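Local coordinates for Pbp related beta-lactamase (Pyrococcus abyssi, PDB 2QMI), which probably cleaves peptides as a serine peptidase of the penicillin-binding protein and beta-lactamase family, assembled into a self-compartmentalizing octamer, at residues A[410-415]-A[426-430]; A[23-27]-A[241-245]; A[13-19]-A[330-334]. The contacts are given in a common frame with arbitrary orientation. Residue numbers count along the deposited sequence, not the author numbering.

The three contacts come from two parts of the chain. Interactions 2 and 3 belong to the beta-lactamase-like part, their centres about 19 Å apart. Their first segments adjoin near the N-terminus: the end of helix 3-16 and the turn after it supply residues 13-19, and strand 21-28 supplies 23-27. Their partners come much later, on helix 241-252 and, after strand 321-327, at residues 330-334, so the 23-27/241-245 pair falls within the sequence span between 13-19 and 330-334. Both join distant parts of one fold, whereas interaction 1 follows in the separate C-terminal barrel of the octamerisation domain, centre to centre about 40 Å from interaction 2 and about 26 Å from interaction 3.

Interaction 1: residues A[410-415]-A[426-430]; sequences EDFIKC and AEFYI
The ring of Phe412 (chi1 t) overlaps that of Tyr429 (chi1 m) obliquely, with centroids 5.3 Å apart, planes at 52° and Phe412 CE1 3.8 Å from Tyr429 CZ. Strands 412-415 and 426-430 are extended and antiparallel, with axes 4.8 Å apart at closest and directions at 169°. Phe412 with Tyr429 (CA-CA 5.1 Å) and Lys414 with Glu427 (CA-CA 4.6 Å) are non-hydrogen-bonded pairs, their side chains on one face. Ile413 with Phe428 and Cys415 with Ala426 are the hydrogen-bonded pairs, on the other face: Ile413 N to Phe428 O 3.2 Å, Phe428 N to Ile413 O 2.9 Å, Cys415 N to Ala426 O 2.9 Å and Ala426 N to Cys415 O 2.8 Å. Asp411 O accepts a hydrogen bond from Ile430 N at 3.0 Å; Ile430 (chi1 m) points CA-to-CB toward 410-415, its CD1 4.1 Å from Phe412 N. Ile413, Cys415 and Phe428 take chi1 m; Ile413 CB meets Phe428 CB at 4.1 Å, and Cys415 SG makes a sulfur-aromatic contact at the edge of the Phe428 ring, 4.3 Å from its CE2. This is a beta hairpin of the eight-stranded antiparallel barrel in the octamerisation domain; helix 355-364 covers Ile413, while Glu427 packs on Arg157 of a neighbouring subunit. The alternation thus sets a buried apolar face of Ile413, Cys415, Ala426 and Phe428 against a more exposed one mixing aromatic and charged side chains.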
loop_
_atom_site.group_PDB
_atom_site.type_symbol
_atom_site.label_atom_id
_atom_site.label_comp_id
_atom_site.label_asym_id
_atom_site.label_seq_id
_atom_site.Cartn_x
_atom_site.Cartn_y
_atom_site.Cartn_z
ATOM N N GLU A 410 9.597 -9.524 -43.571
ATOM C CA GLU A 410 8.186 -9.744 -43.251
ATOM C C GLU A 410 7.872 -10.976 -42.413
ATOM O O GLU A 410 6.974 -10.955 -41.576
ATOM C CB GLU A 410 7.370 -9.846 -44.549
ATOM C CG GLU A 410 7.126 -8.531 -45.261
ATOM C CD GLU A 410 6.208 -7.614 -44.484
ATOM O OE1 GLU A 410 5.164 -8.102 -43.985
ATOM O OE2 GLU A 410 6.518 -6.402 -44.382
ATOM N N ASP A 411 8.601 -12.055 -42.660
ATOM C CA ASP A 411 8.374 -13.330 -41.981
ATOM C C ASP A 411 9.550 -13.753 -41.121
ATOM O O ASP A 411 9.526 -14.840 -40.533
ATOM C CB ASP A 411 8.168 -14.401 -43.038
ATOM C CG ASP A 411 9.322 -14.436 -44.025
ATOM O OD1 ASP A 411 9.650 -13.354 -44.561
ATOM O OD2 ASP A 411 9.916 -15.516 -44.257
ATOM N N PHE A 412 10.575 -12.909 -41.045
ATOM C CA PHE A 412 11.773 -13.271 -40.295
ATOM C C PHE A 412 12.508 -12.085 -39.678
ATOM O O PHE A 412 12.790 -11.098 -40.362
ATOM C CB PHE A 412 12.719 -14.014 -41.246
ATOM C CG PHE A 412 13.969 -14.525 -40.599
ATOM C CD1 PHE A 412 13.910 -15.523 -39.628
ATOM C CD2 PHE A 412 15.209 -14.022 -40.970
ATOM C CE1 PHE A 412 15.076 -16.016 -39.034
ATOM C CE2 PHE A 412 16.383 -14.505 -40.385
ATOM C CZ PHE A 412 16.317 -15.505 -39.414
ATOM N N ILE A 413 12.825 -12.194 -38.391
ATOM C CA ILE A 413 13.570 -11.160 -37.682
ATOM C C ILE A 413 14.717 -11.830 -36.923
ATOM O O ILE A 413 14.483 -12.698 -36.084
ATOM C CB ILE A 413 12.692 -10.399 -36.654
ATOM C CG1 ILE A 413 11.550 -9.678 -37.372
ATOM C CG2 ILE A 413 13.547 -9.389 -35.878
ATOM C CD1 ILE A 413 10.556 -9.042 -36.433
ATOM N N LYS A 414 15.954 -11.444 -37.229
ATOM C CA LYS A 414 17.107 -12.011 -36.543
ATOM C C LYS A 414 17.672 -10.939 -35.617
ATOM O O LYS A 414 17.971 -9.831 -36.058
ATOM C CB LYS A 414 18.167 -12.454 -37.552
ATOM C CG LYS A 414 19.375 -13.123 -36.926
ATOM C CD LYS A 414 20.284 -13.749 -37.977
ATOM C CE LYS A 414 21.404 -14.553 -37.331
ATOM N NZ LYS A 414 22.275 -15.228 -38.338
ATOM N N CYS A 415 17.792 -11.258 -34.334
ATOM C CA CYS A 415 18.315 -10.310 -33.358
ATOM C C CYS A 415 19.530 -10.898 -32.674
ATOM O O CYS A 415 19.836 -12.081 -32.839
ATOM C CB CYS A 415 17.273 -9.994 -32.284
ATOM S SG CYS A 415 15.717 -9.399 -32.910
ATOM N N ALA A 426 19.060 -14.500 -31.730
ATOM C CA ALA A 426 17.711 -15.010 -31.516
ATOM C C ALA A 426 17.030 -14.898 -32.885
ATOM O O ALA A 426 17.412 -14.055 -33.700
ATOM C CB ALA A 426 16.974 -14.161 -30.483
ATOM N N GLU A 427 16.046 -15.753 -33.145
ATOM C CA GLU A 427 15.333 -15.722 -34.423
ATOM C C GLU A 427 13.831 -15.857 -34.233
ATOM O O GLU A 427 13.367 -16.727 -33.500
ATOM C CB GLU A 427 15.817 -16.836 -35.356
ATOM C CG GLU A 427 17.227 -16.655 -35.891
ATOM C CD GLU A 427 18.266 -17.425 -35.091
ATOM O OE1 GLU A 427 18.156 -18.670 -34.999
ATOM O OE2 GLU A 427 19.201 -16.786 -34.563
ATOM N N PHE A 428 13.086 -14.978 -34.892
ATOM C CA PHE A 428 11.631 -14.971 -34.835
ATOM C C PHE A 428 11.097 -15.413 -36.196
ATOM O O PHE A 428 11.447 -14.820 -37.216
ATOM C CB PHE A 428 11.121 -13.557 -34.534
ATOM C CG PHE A 428 11.321 -13.125 -33.110
ATOM C CD1 PHE A 428 10.438 -13.533 -32.115
ATOM C CD2 PHE A 428 12.401 -12.322 -32.756
ATOM C CE1 PHE A 428 10.629 -13.149 -30.790
ATOM C CE2 PHE A 428 12.601 -11.933 -31.432
ATOM C CZ PHE A 428 11.714 -12.348 -30.450
ATOM N N TYR A 429 10.271 -16.456 -36.215
ATOM C CA TYR A 429 9.687 -16.941 -37.464
ATOM C C TYR A 429 8.184 -16.649 -37.462
ATOM O O TYR A 429 7.429 -17.277 -36.717
ATOM C CB TYR A 429 9.923 -18.451 -37.626
ATOM C CG TYR A 429 11.383 -18.859 -37.789
ATOM C CD1 TYR A 429 12.215 -19.013 -36.679
ATOM C CD2 TYR A 429 11.930 -19.070 -39.058
ATOM C CE1 TYR A 429 13.566 -19.369 -36.826
ATOM C CE2 TYR A 429 13.272 -19.424 -39.220
ATOM C CZ TYR A 429 14.084 -19.573 -38.099
ATOM O OH TYR A 429 15.407 -19.939 -38.255
ATOM N N ILE A 430 7.755 -15.696 -38.289
ATOM C CA ILE A 430 6.337 -15.330 -38.357
ATOM C C ILE A 430 5.630 -16.113 -39.458
ATOM O O ILE A 430 6.004 -16.028 -40.623
ATOM C CB ILE A 430 6.138 -13.808 -38.623
ATOM C CG1 ILE A 430 6.772 -12.978 -37.503
ATOM C CG2 ILE A 430 4.639 -13.479 -38.695
ATOM C CD1 ILE A 430 8.276 -12.806 -37.611
#

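Interaction 2: residues A[23-27]-A[241-245]; sequences SISII and VLDLA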
loop_
_atom_site.group_PDB
_atom_site.type_symbol
_atom_site.label_atom_id
_atom_site.label_comp_id
_atom_site.label_asym_id
_atom_site.label_seq_id
_atom_site.Cartn_x
_atom_site.Cartn_y
_atom_site.Cartn_z
ATOM N N SER A 23 -1.975 18.900 -37.889
ATOM C CA SER A 23 -2.252 19.726 -39.060
ATOM C C SER A 23 -1.181 19.465 -40.103
ATOM O O SER A 23 -0.030 19.201 -39.760
ATOM C CB SER A 23 -2.263 21.212 -38.694
ATOM O OG SER A 23 -3.484 21.567 -38.074
ATOM N N ILE A 24 -1.558 19.541 -41.374
ATOM C CA ILE A 24 -0.607 19.314 -42.458
ATOM C C ILE A 24 -0.974 20.088 -43.725
ATOM O O ILE A 24 -2.151 20.222 -44.070
ATOM C CB ILE A 24 -0.513 17.801 -42.807
ATOM C CG1 ILE A 24 0.505 17.569 -43.932
ATOM C CG2 ILE A 24 -1.882 17.281 -43.215
ATOM C CD1 ILE A 24 0.719 16.099 -44.293
ATOM N N SER A 25 0.036 20.618 -44.401
ATOM C CA SER A 25 -0.191 21.333 -45.653
ATOM C C SER A 25 0.807 20.781 -46.666
ATOM O O SER A 25 1.927 20.412 -46.301
ATOM C CB SER A 25 -0.009 22.845 -45.468
ATOM O OG SER A 25 1.302 23.166 -45.055
ATOM N N ILE A 26 0.390 20.682 -47.926
ATOM C CA ILE A 26 1.266 20.154 -48.974
ATOM C C ILE A 26 1.434 21.136 -50.122
ATOM O O ILE A 26 0.458 21.716 -50.602
ATOM C CB ILE A 26 0.725 18.838 -49.569
ATOM C CG1 ILE A 26 0.436 17.831 -48.460
ATOM C CG2 ILE A 26 1.754 18.241 -50.524
ATOM C CD1 ILE A 26 -0.044 16.493 -48.986
ATOM N N ILE A 27 2.678 21.302 -50.562
ATOM C CA ILE A 27 3.004 22.206 -51.657
ATOM C C ILE A 27 3.478 21.447 -52.891
ATOM O O ILE A 27 4.454 20.691 -52.830
ATOM C CB ILE A 27 4.145 23.173 -51.289
ATOM C CG1 ILE A 27 3.911 23.784 -49.911
ATOM C CG2 ILE A 27 4.245 24.268 -52.339
ATOM C CD1 ILE A 27 5.053 24.646 -49.455
ATOM N N VAL A 241 0.366 25.565 -40.288
ATOM C CA VAL A 241 0.924 24.899 -41.467
ATOM C C VAL A 241 0.714 25.717 -42.740
ATOM O O VAL A 241 1.471 25.582 -43.695
ATOM C CB VAL A 241 0.338 23.470 -41.679
ATOM C CG1 VAL A 241 0.613 22.607 -40.455
ATOM C CG2 VAL A 241 -1.144 23.543 -41.962
ATOM N N LEU A 242 -0.312 26.559 -42.757
ATOM C CA LEU A 242 -0.563 27.397 -43.923
ATOM C C LEU A 242 0.523 28.465 -44.035
ATOM O O LEU A 242 1.012 28.743 -45.128
ATOM C CB LEU A 242 -1.939 28.060 -43.833
ATOM C CG LEU A 242 -3.111 27.172 -44.237
ATOM C CD1 LEU A 242 -4.403 27.941 -44.101
ATOM C CD2 LEU A 242 -2.921 26.703 -45.671
ATOM N N ASP A 243 0.902 29.051 -42.901
ATOM C CA ASP A 243 1.938 30.074 -42.878
ATOM C C ASP A 243 3.285 29.453 -43.247
ATOM O O ASP A 243 4.063 30.041 -43.999
ATOM C CB ASP A 243 2.013 30.731 -41.488
ATOM C CG ASP A 243 1.114 31.961 -41.367
ATOM O OD1 ASP A 243 0.045 31.989 -42.012
ATOM O OD2 ASP A 243 1.469 32.896 -40.614
ATOM N N LEU A 244 3.557 28.260 -42.723
ATOM C CA LEU A 244 4.814 27.581 -43.026
ATOM C C LEU A 244 4.861 27.173 -44.497
ATOM O O LEU A 244 5.942 26.967 -45.056
ATOM C CB LEU A 244 4.990 26.354 -42.129
ATOM C CG LEU A 244 5.104 26.687 -40.639
ATOM C CD1 LEU A 244 5.151 25.397 -39.814
ATOM C CD2 LEU A 244 6.349 27.540 -40.402
ATOM N N ALA A 245 3.691 27.046 -45.120
ATOM C CA ALA A 245 3.638 26.696 -46.546
ATOM C C ALA A 245 4.189 27.887 -47.336
ATOM O O ALA A 245 5.010 27.724 -48.232
ATOM C CB ALA A 245 2.208 26.395 -46.973
#
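This is a buried helix-on-sheet contact in the beta-lactamase-like part of the chain, where residues 241-245 of helix 241-252 lie against strand 21-28. The segment axes approach to 7.7 Å at a crossing angle of -25°, so helix and strand run in nearly the same direction. Ser23, Ser25 and Ile27 direct their CA-to-CB bonds toward the helix, whereas Ile24 and Ile26 point away. Ser25 OG donates a hydrogen bond to Val241 O at 2.8 Å; the same carbonyl accepts a weak bond from Ala245 N, so it is shared between the strand side chain and the helix backbone. Strand 21-28 runs between 31-38 and 321-327 in the antiparallel sheet, an arrangement belonging to the fold of serine beta-lactamases and penicillin-binding proteins, in which helices pack on such a sheet. Val241 CG1 lies 3.6 Å from Ser23 CB and 3.5 Å from Ser23 O. Further along, Ile27 CD1 lies 4.2 Å from Ala245 CB, and the isoleucine also packs on Leu248 and Ile252 of the same helix.

Interaction 3: residues A[13-19]-A[330-334]; sequences KMAERKV and SGYPP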
loop_
_atom_site.group_PDB
_atom_site.type_symbol
_atom_site.label_atom_id
_atom_site.label_comp_id
_atom_site.label_asym_id
_atom_site.label_seq_id
_atom_site.Cartn_x
_atom_site.Cartn_y
_atom_site.Cartn_z
ATOM N N LYS A 13 -2.429 6.327 -36.867
ATOM C CA LYS A 13 -1.280 6.638 -36.026
ATOM C C LYS A 13 -1.689 7.440 -34.799
ATOM O O LYS A 13 -1.175 7.203 -33.701
ATOM C CB LYS A 13 -0.214 7.404 -36.818
ATOM C CG LYS A 13 0.581 6.516 -37.767
ATOM C CD LYS A 13 1.243 5.370 -36.995
ATOM C CE LYS A 13 1.946 4.396 -37.909
ATOM N NZ LYS A 13 2.461 3.221 -37.144
ATOM N N MET A 14 -2.615 8.378 -34.985
ATOM C CA MET A 14 -3.093 9.203 -33.878
ATOM C C MET A 14 -3.815 8.343 -32.844
ATOM O O MET A 14 -3.653 8.535 -31.638
ATOM C CB MET A 14 -4.023 10.310 -34.397
ATOM C CG MET A 14 -3.309 11.366 -35.243
ATOM S SD MET A 14 -4.408 12.637 -35.933
ATOM C CE MET A 14 -4.497 13.771 -34.545
ATOM N N ALA A 15 -4.617 7.398 -33.316
ATOM C CA ALA A 15 -5.330 6.506 -32.409
ATOM C C ALA A 15 -4.317 5.664 -31.625
ATOM O O ALA A 15 -4.316 5.640 -30.396
ATOM C CB ALA A 15 -6.260 5.599 -33.197
ATOM N N GLU A 16 -3.442 4.986 -32.355
ATOM C CA GLU A 16 -2.428 4.126 -31.758
ATOM C C GLU A 16 -1.472 4.803 -30.781
ATOM O O GLU A 16 -1.188 4.265 -29.713
ATOM C CB GLU A 16 -1.611 3.448 -32.863
ATOM C CG GLU A 16 -0.222 3.015 -32.416
ATOM C CD GLU A 16 0.651 2.568 -33.574
ATOM O OE1 GLU A 16 0.282 1.566 -34.225
ATOM O OE2 GLU A 16 1.700 3.216 -33.830
ATOM N N ARG A 17 -0.966 5.976 -31.142
ATOM C CA ARG A 17 -0.004 6.669 -30.286
ATOM C C ARG A 17 -0.659 7.733 -29.408
ATOM O O ARG A 17 0.028 8.531 -28.755
ATOM C CB ARG A 17 1.099 7.289 -31.166
ATOM C CG ARG A 17 1.795 6.283 -32.102
ATOM C CD ARG A 17 2.732 5.330 -31.339
ATOM N NE ARG A 17 3.979 5.994 -30.956
ATOM C CZ ARG A 17 5.085 5.991 -31.697
ATOM N NH1 ARG A 17 6.170 6.636 -31.276
ATOM N NH2 ARG A 17 5.119 5.309 -32.843
ATOM N N LYS A 18 -1.989 7.725 -29.392
ATOM C CA LYS A 18 -2.786 8.674 -28.623
ATOM C C LYS A 18 -2.398 10.138 -28.835
ATOM O O LYS A 18 -2.014 10.832 -27.889
ATOM C CB LYS A 18 -2.732 8.342 -27.128
ATOM C CG LYS A 18 -3.836 9.044 -26.333
ATOM C CD LYS A 18 -4.181 8.327 -25.028
ATOM C CE LYS A 18 -5.486 8.881 -24.451
ATOM N NZ LYS A 18 -5.910 8.231 -23.180
ATOM N N VAL A 19 -2.502 10.606 -30.077
ATOM C CA VAL A 19 -2.181 11.996 -30.397
ATOM C C VAL A 19 -3.498 12.778 -30.465
ATOM O O VAL A 19 -4.443 12.350 -31.121
ATOM C CB VAL A 19 -1.441 12.117 -31.757
ATOM C CG1 VAL A 19 -1.023 13.562 -31.994
ATOM C CG2 VAL A 19 -0.218 11.196 -31.778
ATOM N N SER A 330 3.876 14.907 -28.609
ATOM C CA SER A 330 5.008 14.210 -29.216
ATOM C C SER A 330 4.693 12.720 -29.305
ATOM O O SER A 330 5.586 11.878 -29.204
ATOM C CB SER A 330 6.284 14.422 -28.396
ATOM O OG SER A 330 6.215 13.716 -27.171
ATOM N N GLY A 331 3.412 12.410 -29.497
ATOM C CA GLY A 331 2.976 11.028 -29.593
ATOM C C GLY A 331 3.513 10.283 -30.805
ATOM O O GLY A 331 3.824 9.093 -30.721
ATOM N N TYR A 332 3.594 10.974 -31.939
ATOM C CA TYR A 332 4.114 10.376 -33.164
ATOM C C TYR A 332 4.945 11.420 -33.921
ATOM O O TYR A 332 4.485 12.536 -34.157
ATOM C CB TYR A 332 2.969 9.879 -34.042
ATOM C CG TYR A 332 3.439 8.987 -35.159
ATOM C CD1 TYR A 332 3.989 7.732 -34.890
ATOM C CD2 TYR A 332 3.377 9.410 -36.480
ATOM C CE1 TYR A 332 4.472 6.922 -35.920
ATOM C CE2 TYR A 332 3.856 8.613 -37.515
ATOM C CZ TYR A 332 4.405 7.375 -37.234
ATOM O OH TYR A 332 4.903 6.603 -38.267
ATOM N N PRO A 333 6.175 11.059 -34.323
ATOM C CA PRO A 333 7.074 11.967 -35.047
ATOM C C PRO A 333 6.483 12.620 -36.294
ATOM O O PRO A 333 6.171 11.944 -37.272
ATOM C CB PRO A 333 8.271 11.078 -35.386
ATOM C CG PRO A 333 8.227 10.005 -34.327
ATOM C CD PRO A 333 6.760 9.712 -34.234
ATOM N N PRO A 334 6.327 13.952 -36.274
ATOM C CA PRO A 334 5.774 14.671 -37.427
ATOM C C PRO A 334 6.590 14.401 -38.694
ATOM O O PRO A 334 6.041 14.343 -39.797
ATOM C CB PRO A 334 5.856 16.134 -36.993
ATOM C CG PRO A 334 5.699 16.047 -35.503
ATOM C CD PRO A 334 6.583 14.874 -35.155
HETATM O O HOH W 1 2.620 7.900 -27.929
#
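A lysine lies flat on a tyrosine: Lys13 CD sits 4.0 Å from the centroid of the Tyr332 ring, 22° off its normal, a CH-pi contact made by the aliphatic part of the side chain. Lys13 NZ has its stronger partner in Glu360, a salt bridge, and forms another with Glu16 OE2 at 3.4 Å, in which the hydrogen bond is weak. The edge of the Tyr332 ring meets the face of the Arg17 guanidinium, Arg17 NH2 lying 3.4 Å from Tyr332 CD1. Helix 3-16 closes in a Schellman motif, with Lys18 at positive phi as C-prime, Val19 N bonded to Met14 O at 2.8 Å and Lys18 N to Ala15 O at 3.3 Å. The turn directs Val19 toward Gly331, Val19 CG2 to Gly331 CA 3.9 Å, where a CB on the glycine would clash with Val19 CG2 and Arg17 O. One bridging water donates to Arg17 O (2.8 Å) and Gly331 O (3.3 Å). Val19 O accepts a hydrogen bond from Trp130 of a neighbouring subunit.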